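Local coordinates for protein extracellular ligand-binding receptor (Rhodopseudomonas palustris, PDB 3SG0) that binds benzoylformate (phenylglyoxylate) and probably serves as an extracellular solute-binding receptor for aromatic acids in a transport system of the leucine-binding protein family, at residues Gly264-Gly269 / Ala372-Ile377; Glu111-Leu116 / Arg133-Lys138; Tyr196-Ala201 / Ala221-Pro226. All blocks are in the same frame, centred on the assembly; numbering follows the deposited sequence.

Interaction 1. Residues Gly264-Gly269 / Ala372-Ile377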
loop_
_atom_site.group_PDB
_atom_site.type_symbol
_atom_site.label_atom_id
_atom_site.label_comp_id
_atom_site.label_asym_id
_atom_site.label_seq_id
_atom_site.Cartn_x
_atom_site.Cartn_y
_atom_site.Cartn_z
ATOM N N GLY A 264 -12.350 17.654 -0.774
ATOM C CA GLY A 264 -11.221 18.536 -0.563
ATOM C C GLY A 264 -10.034 17.910 0.145
ATOM O O GLY A 264 -8.986 18.545 0.247
ATOM N N ALA A 265 -10.177 16.682 0.638
ATOM C CA ALA A 265 -9.039 16.009 1.255
ATOM C C ALA A 265 -7.894 15.907 0.252
ATOM O O ALA A 265 -8.123 15.658 -0.934
ATOM C CB ALA A 265 -9.429 14.626 1.748
ATOM N N ILE A 266 -6.670 16.089 0.733
ATOM C CA ILE A 266 -5.479 15.984 -0.094
ATOM C C ILE A 266 -4.535 14.981 0.550
ATOM O O ILE A 266 -4.415 14.933 1.777
ATOM C CB ILE A 266 -4.795 17.363 -0.257
ATOM C CG1 ILE A 266 -5.666 18.274 -1.127
ATOM C CG2 ILE A 266 -3.391 17.217 -0.843
ATOM C CD1 ILE A 266 -5.263 19.734 -1.105
ATOM N N PHE A 267 -3.882 14.175 -0.275
ATOM C CA PHE A 267 -2.878 13.229 0.206
ATOM C C PHE A 267 -1.814 13.025 -0.856
ATOM O O PHE A 267 -2.054 13.291 -2.040
ATOM C CB PHE A 267 -3.503 11.881 0.603
ATOM C CG PHE A 267 -4.215 11.155 -0.524
ATOM C CD1 PHE A 267 -3.569 10.183 -1.276
ATOM C CD2 PHE A 267 -5.546 11.422 -0.796
ATOM C CE1 PHE A 267 -4.239 9.505 -2.285
ATOM C CE2 PHE A 267 -6.218 10.756 -1.810
ATOM C CZ PHE A 267 -5.568 9.794 -2.544
ATOM N N ALA A 268 -0.640 12.570 -0.442
ATOM C CA ALA A 268 0.377 12.149 -1.390
ATOM C C ALA A 268 0.148 10.677 -1.710
ATOM O O ALA A 268 0.046 9.842 -0.803
ATOM C CB ALA A 268 1.764 12.364 -0.806
ATOM N N GLY A 269 0.058 10.352 -2.992
ATOM C CA GLY A 269 -0.212 8.995 -3.409
ATOM C C GLY A 269 0.396 8.636 -4.748
ATOM O O GLY A 269 1.367 9.242 -5.220
ATOM N N ALA A 372 5.718 10.401 -5.907
ATOM C CA ALA A 372 4.720 11.036 -5.048
ATOM C C ALA A 372 3.884 12.009 -5.862
ATOM O O ALA A 372 4.395 13.013 -6.368
ATOM C CB ALA A 372 5.381 11.755 -3.876
ATOM N N PHE A 373 2.604 11.706 -6.006
ATOM C CA PHE A 373 1.661 12.592 -6.687
ATOM C C PHE A 373 0.659 13.144 -5.683
ATOM O O PHE A 373 0.085 12.396 -4.895
ATOM C CB PHE A 373 0.921 11.841 -7.793
ATOM C CG PHE A 373 1.812 11.401 -8.921
ATOM C CD1 PHE A 373 2.027 12.221 -10.016
ATOM C CD2 PHE A 373 2.464 10.179 -8.872
ATOM C CE1 PHE A 373 2.867 11.820 -11.050
ATOM C CE2 PHE A 373 3.295 9.780 -9.899
ATOM C CZ PHE A 373 3.493 10.601 -10.988
ATOM N N LEU A 374 0.455 14.453 -5.686
ATOM C CA LEU A 374 -0.534 15.052 -4.805
ATOM C C LEU A 374 -1.922 14.848 -5.382
ATOM O O LEU A 374 -2.198 15.262 -6.512
ATOM C CB LEU A 374 -0.238 16.532 -4.567
ATOM C CG LEU A 374 0.977 16.810 -3.681
ATOM C CD1 LEU A 374 1.335 18.282 -3.708
ATOM C CD2 LEU A 374 0.714 16.356 -2.255
ATOM N N ILE A 375 -2.771 14.194 -4.600
ATOM C CA ILE A 375 -4.121 13.835 -4.997
ATOM C C ILE A 375 -5.115 14.625 -4.161
ATOM O O ILE A 375 -4.916 14.806 -2.955
ATOM C CB ILE A 375 -4.380 12.324 -4.763
ATOM C CG1 ILE A 375 -3.270 11.467 -5.389
ATOM C CG2 ILE A 375 -5.762 11.926 -5.273
ATOM C CD1 ILE A 375 -3.111 11.625 -6.896
ATOM N N GLU A 376 -6.187 15.079 -4.797
ATOM C CA GLU A 376 -7.258 15.787 -4.117
ATOM C C GLU A 376 -8.579 15.101 -4.434
ATOM O O GLU A 376 -8.784 14.643 -5.561
ATOM C CB GLU A 376 -7.301 17.239 -4.608
ATOM C CG GLU A 376 -8.294 18.146 -3.896
ATOM C CD GLU A 376 -8.337 19.535 -4.512
ATOM O OE1 GLU A 376 -8.108 19.645 -5.734
ATOM O OE2 GLU A 376 -8.591 20.513 -3.777
ATOM N N ILE A 377 -9.476 15.026 -3.453
ATOM C CA ILE A 377 -10.843 14.594 -3.721
ATOM C C ILE A 377 -11.631 15.819 -4.175
ATOM O O ILE A 377 -11.852 16.749 -3.399
ATOM C CB ILE A 377 -11.500 13.938 -2.490
ATOM C CG1 ILE A 377 -10.679 12.715 -2.063
ATOM C CG2 ILE A 377 -12.941 13.560 -2.799
ATOM C CD1 ILE A 377 -11.185 12.054 -0.801
HETATM O O HOH W 1 -8.767 20.920 -1.072
#
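CG of Phe267 lies between its own backbone N and carbonyl carbon (chi1 61°), and CG1 of Ile375 lies anti to its carbonyl carbon (chi1 -51°); these torsions bring ring and branched chain together on one face of a three-stranded antiparallel sheet, with strand 373-378 in the middle and 266-269 beside it. Ile375 CB forms a CH-pi contact over the Phe267 ring, 3.8 Å from its centroid and displaced toward the rim. Ile375 CG2 reaches Phe267 CZ at 3.5 Å. A side chain at Gly269 would run into Phe267 CE1, so the ring depends on the glycine. Beyond the pair, Phe382 and Leu384 of strand 381-384 also pack on Ile375.

Backbone N-H and C=O of Phe267 and Ile375 hydrogen-bond to each other in both directions, as do those of Gly269 and Phe373. At the other end Ile377 N donates to Ala265 O and Gly264 N to Ile377 O.

On the reverse face Ile266 CG1 rests against Glu376 CG at 3.8 Å, and Leu374 CD2 approaches Ala268 CB at 4.4 Å; Ile150 and Tyr153 of helix 143-156 cover Leu374. Glu376 OE1 pairs with Arg378, while a water donates to both Glu376 OE2 and Gly264 O, each at 2.7 Å.

Interaction 2. Residues Glu111-Leu116 / Arg133-Lys138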
loop_
_atom_site.group_PDB
_atom_site.type_symbol
_atom_site.label_atom_id
_atom_site.label_comp_id
_atom_site.label_asym_id
_atom_site.label_seq_id
_atom_site.Cartn_x
_atom_site.Cartn_y
_atom_site.Cartn_z
ATOM N N GLU A 111 13.129 -17.210 6.580
ATOM C CA GLU A 111 13.489 -18.530 7.098
ATOM C C GLU A 111 13.207 -19.605 6.053
ATOM O O GLU A 111 13.953 -20.572 5.932
ATOM C CB GLU A 111 12.734 -18.830 8.395
ATOM C CG GLU A 111 13.212 -20.084 9.139
ATOM C CD GLU A 111 12.706 -21.405 8.553
ATOM O OE1 GLU A 111 11.646 -21.429 7.886
ATOM O OE2 GLU A 111 13.373 -22.439 8.777
ATOM N N ALA A 112 12.129 -19.416 5.298
ATOM C CA ALA A 112 11.713 -20.363 4.268
ATOM C C ALA A 112 12.412 -20.135 2.933
ATOM O O ALA A 112 12.117 -20.830 1.955
ATOM C CB ALA A 112 10.210 -20.286 4.070
ATOM N N LYS A 113 13.315 -19.161 2.877
ATOM C CA LYS A 113 14.013 -18.802 1.641
ATOM C C LYS A 113 13.028 -18.693 0.482
ATOM O O LYS A 113 13.205 -19.288 -0.587
ATOM C CB LYS A 113 15.159 -19.776 1.352
ATOM C CG LYS A 113 16.190 -19.819 2.472
ATOM C CD LYS A 113 17.330 -20.778 2.163
ATOM C CE LYS A 113 18.239 -20.943 3.370
ATOM N NZ LYS A 113 18.619 -19.625 3.952
ATOM N N THR A 114 11.988 -17.902 0.720
ATOM C CA THR A 114 10.933 -17.670 -0.251
ATOM C C THR A 114 10.703 -16.172 -0.385
ATOM O O THR A 114 10.536 -15.482 0.619
ATOM C CB THR A 114 9.641 -18.356 0.221
ATOM O OG1 THR A 114 9.879 -19.757 0.369
ATOM C CG2 THR A 114 8.497 -18.149 -0.761
ATOM N N PRO A 115 10.705 -15.649 -1.619
ATOM C CA PRO A 115 10.437 -14.217 -1.767
ATOM C C PRO A 115 9.036 -13.862 -1.279
ATOM O O PRO A 115 8.070 -14.604 -1.506
ATOM C CB PRO A 115 10.522 -13.970 -3.278
ATOM C CG PRO A 115 11.074 -15.183 -3.871
ATOM C CD PRO A 115 10.976 -16.316 -2.903
ATOM N N LEU A 116 8.941 -12.719 -0.611
ATOM C CA LEU A 116 7.695 -12.164 -0.102
ATOM C C LEU A 116 7.437 -10.839 -0.792
ATOM O O LEU A 116 8.254 -9.923 -0.684
ATOM C CB LEU A 116 7.788 -11.919 1.410
ATOM C CG LEU A 116 6.607 -11.166 2.037
ATOM C CD1 LEU A 116 5.323 -11.972 1.951
ATOM C CD2 LEU A 116 6.899 -10.785 3.478
ATOM N N ARG A 133 15.197 -8.888 5.049
ATOM C CA ARG A 133 14.520 -8.079 4.053
ATOM C C ARG A 133 15.086 -8.308 2.654
ATOM O O ARG A 133 14.475 -7.900 1.665
ATOM C CB ARG A 133 14.526 -6.608 4.481
ATOM C CG ARG A 133 13.596 -6.356 5.658
ATOM C CD ARG A 133 13.940 -5.081 6.421
ATOM N NE ARG A 133 12.889 -4.741 7.378
ATOM C CZ ARG A 133 12.701 -5.323 8.557
ATOM N NH1 ARG A 133 13.536 -6.265 8.991
ATOM N NH2 ARG A 133 11.671 -4.955 9.309
ATOM N N LYS A 134 16.223 -9.008 2.550
ATOM C CA LYS A 134 16.705 -9.471 1.252
ATOM C C LYS A 134 15.654 -10.290 0.524
ATOM O O LYS A 134 15.692 -10.399 -0.700
ATOM C CB LYS A 134 17.950 -10.346 1.391
ATOM C CG LYS A 134 19.250 -9.604 1.418
ATOM C CD LYS A 134 19.554 -8.882 0.121
ATOM C CE LYS A 134 20.753 -8.017 0.371
ATOM N NZ LYS A 134 21.022 -7.176 -0.805
ATOM N N TRP A 135 14.754 -10.913 1.284
ATOM C CA TRP A 135 13.724 -11.774 0.717
ATOM C C TRP A 135 12.414 -11.045 0.432
ATOM O O TRP A 135 11.481 -11.666 -0.065
ATOM C CB TRP A 135 13.491 -12.992 1.629
ATOM C CG TRP A 135 14.677 -13.895 1.631
ATOM C CD1 TRP A 135 15.712 -13.888 2.511
ATOM C CD2 TRP A 135 14.981 -14.893 0.656
ATOM N NE1 TRP A 135 16.642 -14.832 2.155
ATOM C CE2 TRP A 135 16.213 -15.469 1.018
ATOM C CE3 TRP A 135 14.321 -15.368 -0.487
ATOM C CZ2 TRP A 135 16.806 -16.489 0.276
ATOM C CZ3 TRP A 135 14.908 -16.384 -1.220
ATOM C CH2 TRP A 135 16.141 -16.929 -0.838
ATOM N N VAL A 136 12.340 -9.748 0.715
ATOM C CA VAL A 136 11.078 -9.019 0.662
ATOM C C VAL A 136 11.118 -7.920 -0.391
ATOM O O VAL A 136 12.104 -7.181 -0.485
ATOM C CB VAL A 136 10.776 -8.386 2.041
ATOM C CG1 VAL A 136 9.404 -7.704 2.052
ATOM C CG2 VAL A 136 10.859 -9.438 3.127
ATOM N N TYR A 137 10.049 -7.809 -1.177
ATOM C CA TYR A 137 9.884 -6.727 -2.148
ATOM C C TYR A 137 8.569 -6.024 -1.876
ATOM O O TYR A 137 7.671 -6.593 -1.243
ATOM C CB TYR A 137 9.955 -7.266 -3.580
ATOM C CG TYR A 137 11.321 -7.805 -3.883
ATOM C CD1 TYR A 137 12.350 -6.951 -4.249
ATOM C CD2 TYR A 137 11.609 -9.156 -3.741
ATOM C CE1 TYR A 137 13.616 -7.432 -4.504
ATOM C CE2 TYR A 137 12.882 -9.643 -3.977
ATOM C CZ TYR A 137 13.880 -8.769 -4.354
ATOM O OH TYR A 137 15.165 -9.213 -4.593
ATOM N N LYS A 138 8.436 -4.800 -2.373
ATOM C CA LYS A 138 7.343 -3.946 -1.929
ATOM C C LYS A 138 6.953 -2.939 -2.998
ATOM O O LYS A 138 7.658 -1.953 -3.214
ATOM C CB LYS A 138 7.799 -3.223 -0.659
ATOM C CG LYS A 138 6.800 -2.266 -0.053
ATOM C CD LYS A 138 7.328 -1.728 1.273
ATOM C CE LYS A 138 6.385 -0.746 1.920
ATOM N NZ LYS A 138 6.324 0.524 1.154
#
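Trp135 O is held from the side of residues 111-116 by two groups: the backbone N-H of Leu116, with N 2.8 Å from that oxygen, and the CA-H of Pro115, whose CA lies 3.2 Å away. One residue on, Leu116 O repeats the pattern, accepting from Tyr137 N at 2.8 Å and meeting Val136 CA at 3.3 Å. Both N-H bonds are nearly straight. The side chains of Leu116 and Val136 lie side by side, pointing the same way, with CD2 of Leu116 4.2 Å from CG2 of Val136.

The indole carries the rest. With CG of Trp135 anti to its carbonyl carbon (chi1 -68°), the six-membered ring lies over Lys113, whose CA stands above one face, 3.7 Å from the centroid, in a CH-pi contact. Lys113 CB meets the ring at CH2, while Pro115 lies at the indole edge, its CD 4.2 Å from Trp135 CE3. Lys113 has positive phi, closing helix 99-111 in a Schellman motif, and its carbonyl O accepts from Arg337. An alanine in place of Trp135 would probably open a gap over Lys113 and leave that turn less firmly held against the 3-10 segment. Here a helix end leads into strand 116-118, which lines up parallel with 136-138, the outer strand of the mixed, largely parallel sheet of a periplasmic-binding-protein lobe.

Interaction 3. Residues Tyr196-Ala201 / Ala221-Pro226. With 173 (benzoyl-formic acid), chain B.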
loop_
_atom_site.group_PDB
_atom_site.type_symbol
_atom_site.label_atom_id
_atom_site.label_comp_id
_atom_site.label_asym_id
_atom_site.label_seq_id
_atom_site.Cartn_x
_atom_site.Cartn_y
_atom_site.Cartn_z
ATOM N N TYR A 196 -5.440 6.272 17.405
ATOM C CA TYR A 196 -6.591 5.409 17.591
ATOM C C TYR A 196 -6.318 4.063 16.967
ATOM O O TYR A 196 -5.434 3.932 16.113
ATOM C CB TYR A 196 -7.878 6.032 17.045
ATOM C CG TYR A 196 -8.082 6.087 15.540
ATOM C CD1 TYR A 196 -9.144 5.407 14.945
ATOM C CD2 TYR A 196 -7.286 6.893 14.733
ATOM C CE1 TYR A 196 -9.387 5.491 13.583
ATOM C CE2 TYR A 196 -7.519 6.983 13.367
ATOM C CZ TYR A 196 -8.574 6.286 12.801
ATOM O OH TYR A 196 -8.807 6.399 11.441
ATOM N N ALA A 197 -7.065 3.057 17.414
ATOM C CA ALA A 197 -6.953 1.718 16.864
ATOM C C ALA A 197 -7.933 1.554 15.710
ATOM O O ALA A 197 -8.987 2.185 15.682
ATOM C CB ALA A 197 -7.192 0.679 17.935
ATOM N N ARG A 198 -7.576 0.714 14.744
ATOM C CA ARG A 198 -8.314 0.675 13.479
ATOM C C ARG A 198 -9.811 0.415 13.629
ATOM O O ARG A 198 -10.611 0.970 12.870
ATOM C CB ARG A 198 -7.689 -0.325 12.494
ATOM C CG ARG A 198 -6.224 -0.066 12.192
ATOM C CD ARG A 198 -5.786 -0.671 10.845
ATOM N NE ARG A 198 -4.354 -0.467 10.650
ATOM C CZ ARG A 198 -3.735 -0.343 9.480
ATOM N NH1 ARG A 198 -4.399 -0.411 8.330
ATOM N NH2 ARG A 198 -2.426 -0.139 9.475
ATOM N N SER A 199 -10.201 -0.417 14.595
ATOM C CA SER A 199 -11.617 -0.749 14.751
ATOM C C SER A 199 -12.379 0.124 15.743
ATOM O O SER A 199 -13.554 -0.127 15.999
ATOM C CB SER A 199 -11.808 -2.223 15.121
ATOM O OG SER A 199 -11.411 -3.060 14.054
ATOM N N ASP A 200 -11.740 1.149 16.298
ATOM C CA ASP A 200 -12.402 1.958 17.316
ATOM C C ASP A 200 -13.717 2.561 16.821
ATOM O O ASP A 200 -13.815 3.023 15.684
ATOM C CB ASP A 200 -11.495 3.092 17.801
ATOM C CG ASP A 200 -10.395 2.621 18.731
ATOM O OD1 ASP A 200 -10.403 1.445 19.148
ATOM O OD2 ASP A 200 -9.525 3.458 19.055
ATOM N N ALA A 201 -14.711 2.592 17.700
ATOM C CA ALA A 201 -16.015 3.173 17.383
ATOM C C ALA A 201 -16.049 4.706 17.444
ATOM O O ALA A 201 -16.891 5.344 16.805
ATOM C CB ALA A 201 -17.082 2.588 18.302
ATOM N N ALA A 221 -3.415 10.018 9.683
ATOM C CA ALA A 221 -2.665 8.884 9.149
ATOM C C ALA A 221 -3.457 7.602 9.390
ATOM O O ALA A 221 -3.399 7.002 10.468
ATOM C CB ALA A 221 -1.282 8.792 9.778
ATOM N N SER A 222 -4.199 7.188 8.374
ATOM C CA SER A 222 -5.153 6.097 8.486
ATOM C C SER A 222 -5.282 5.391 7.138
ATOM O O SER A 222 -4.619 5.761 6.166
ATOM C CB SER A 222 -6.495 6.670 8.951
ATOM O OG SER A 222 -7.457 5.657 9.164
ATOM N N ALA A 223 -6.120 4.365 7.073
ATOM C CA ALA A 223 -6.278 3.609 5.837
ATOM C C ALA A 223 -7.610 2.887 5.832
ATOM O O ALA A 223 -8.115 2.481 6.892
ATOM C CB ALA A 223 -5.155 2.614 5.662
ATOM N N GLY A 224 -8.160 2.690 4.639
ATOM C CA GLY A 224 -9.425 1.998 4.499
ATOM C C GLY A 224 -10.591 2.794 5.045
ATOM O O GLY A 224 -10.501 4.003 5.271
ATOM N N THR A 225 -11.700 2.106 5.272
ATOM C CA THR A 225 -12.877 2.790 5.770
ATOM C C THR A 225 -12.727 3.406 7.171
ATOM O O THR A 225 -13.393 4.389 7.450
ATOM C CB THR A 225 -14.155 1.937 5.625
ATOM O OG1 THR A 225 -13.923 0.629 6.155
ATOM C CG2 THR A 225 -14.521 1.804 4.154
ATOM N N PRO A 226 -11.839 2.866 8.036
ATOM C CA PRO A 226 -11.635 3.546 9.326
ATOM C C PRO A 226 -11.126 4.985 9.206
ATOM O O PRO A 226 -11.193 5.722 10.182
ATOM C CB PRO A 226 -10.577 2.676 10.012
ATOM C CG PRO A 226 -10.848 1.309 9.486
ATOM C CD PRO A 226 -11.190 1.540 8.024
HETATM O O1B 173 B . 0.336 -0.481 5.359
HETATM C C1 173 B . -0.738 -0.373 5.888
HETATM O O1A 173 B . -0.986 -0.766 7.198
HETATM C C2 173 B . -1.833 0.423 5.230
HETATM O O2 173 B . -2.796 0.760 5.853
HETATM C C1G 173 B . -1.687 0.708 3.768
HETATM C C2D 173 B . -1.251 -0.415 2.833
HETATM C C2E 173 B . -1.072 -0.139 1.354
HETATM C C3 173 B . -1.317 1.274 0.826
HETATM C C1E 173 B . -1.751 2.389 1.796
HETATM C C1D 173 B . -1.947 2.119 3.273
HETATM O O HOH W 2 -7.374 -0.177 7.821
#
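Tyr196 and Ser222 join their loops through a short chain of polar bonds: Ser222 OG donates to Tyr196 OH at 2.7 Å, and Tyr196 OH in turn donates to Pro226 O at 2.8 Å. The phenol approaches that carbonyl from above its plane, about 57° out of it. CG of Tyr196 sits between backbone N and carbonyl carbon (chi1 74°), and the ring reaches across from one loop to the other with its hydroxyl end doing the bonding; Phe167 meets the ring from strand 161-167.

Van der Waals packing adds a second link. Pro226 CB abuts Arg198 O at 3.3 Å, with the ring CG alongside. Arg198 belongs to a type I turn, Ala197 to Asp200, in which the Asp200 carboxylate accepts from Ala197 N.

The ionic and ligand bonds gather at the guanidinium of Arg198, carried inward on a chain extended from CG to NE. Arg198 NH2 donates to carboxylate oxygen O1A of benzoylformate at 2.8 Å, and NH1 to its keto oxygen O2 at 3.2 Å. Asp169 pairs with NH2 as well, which is likely to restrict the rotation of the group. A water bridges Arg198 NH1 to Ala223 O. Ala223 CB presses against ligand O2 at only 3.0 Å, a tight fit.

Thr99 OG1 and Ala121 N bond the ligand from the side of the six-stranded sheet, while these two loops, at the ends of strands of the parallel sheet, face it across the interdomain cleft in which leucine-binding-family proteins hold their solutes.

Overall arrangement
From the N terminus, interaction 2 comes first, closing a short loop between strands 116-118 and 136-138 in the six-stranded sheet. Interaction 3 follows, joining the loops after strands 189-196 and 217-221 of the four-stranded sheet. Interaction 1 comes last and closes the longest loop, about a hundred residues, roughly half of them helical, bringing strand 373-378 back to 266-269. The three run in series; none nests within or crosses another. That long loop includes helix 334-344, which packs on interaction 2, so the chain between the two halves of interaction 1 returns to the six-stranded-sheet lobe before coming back. Interactions 1 and 2 lie on opposite sides of the chain's centre, while interaction 3 reaches the ligand itself.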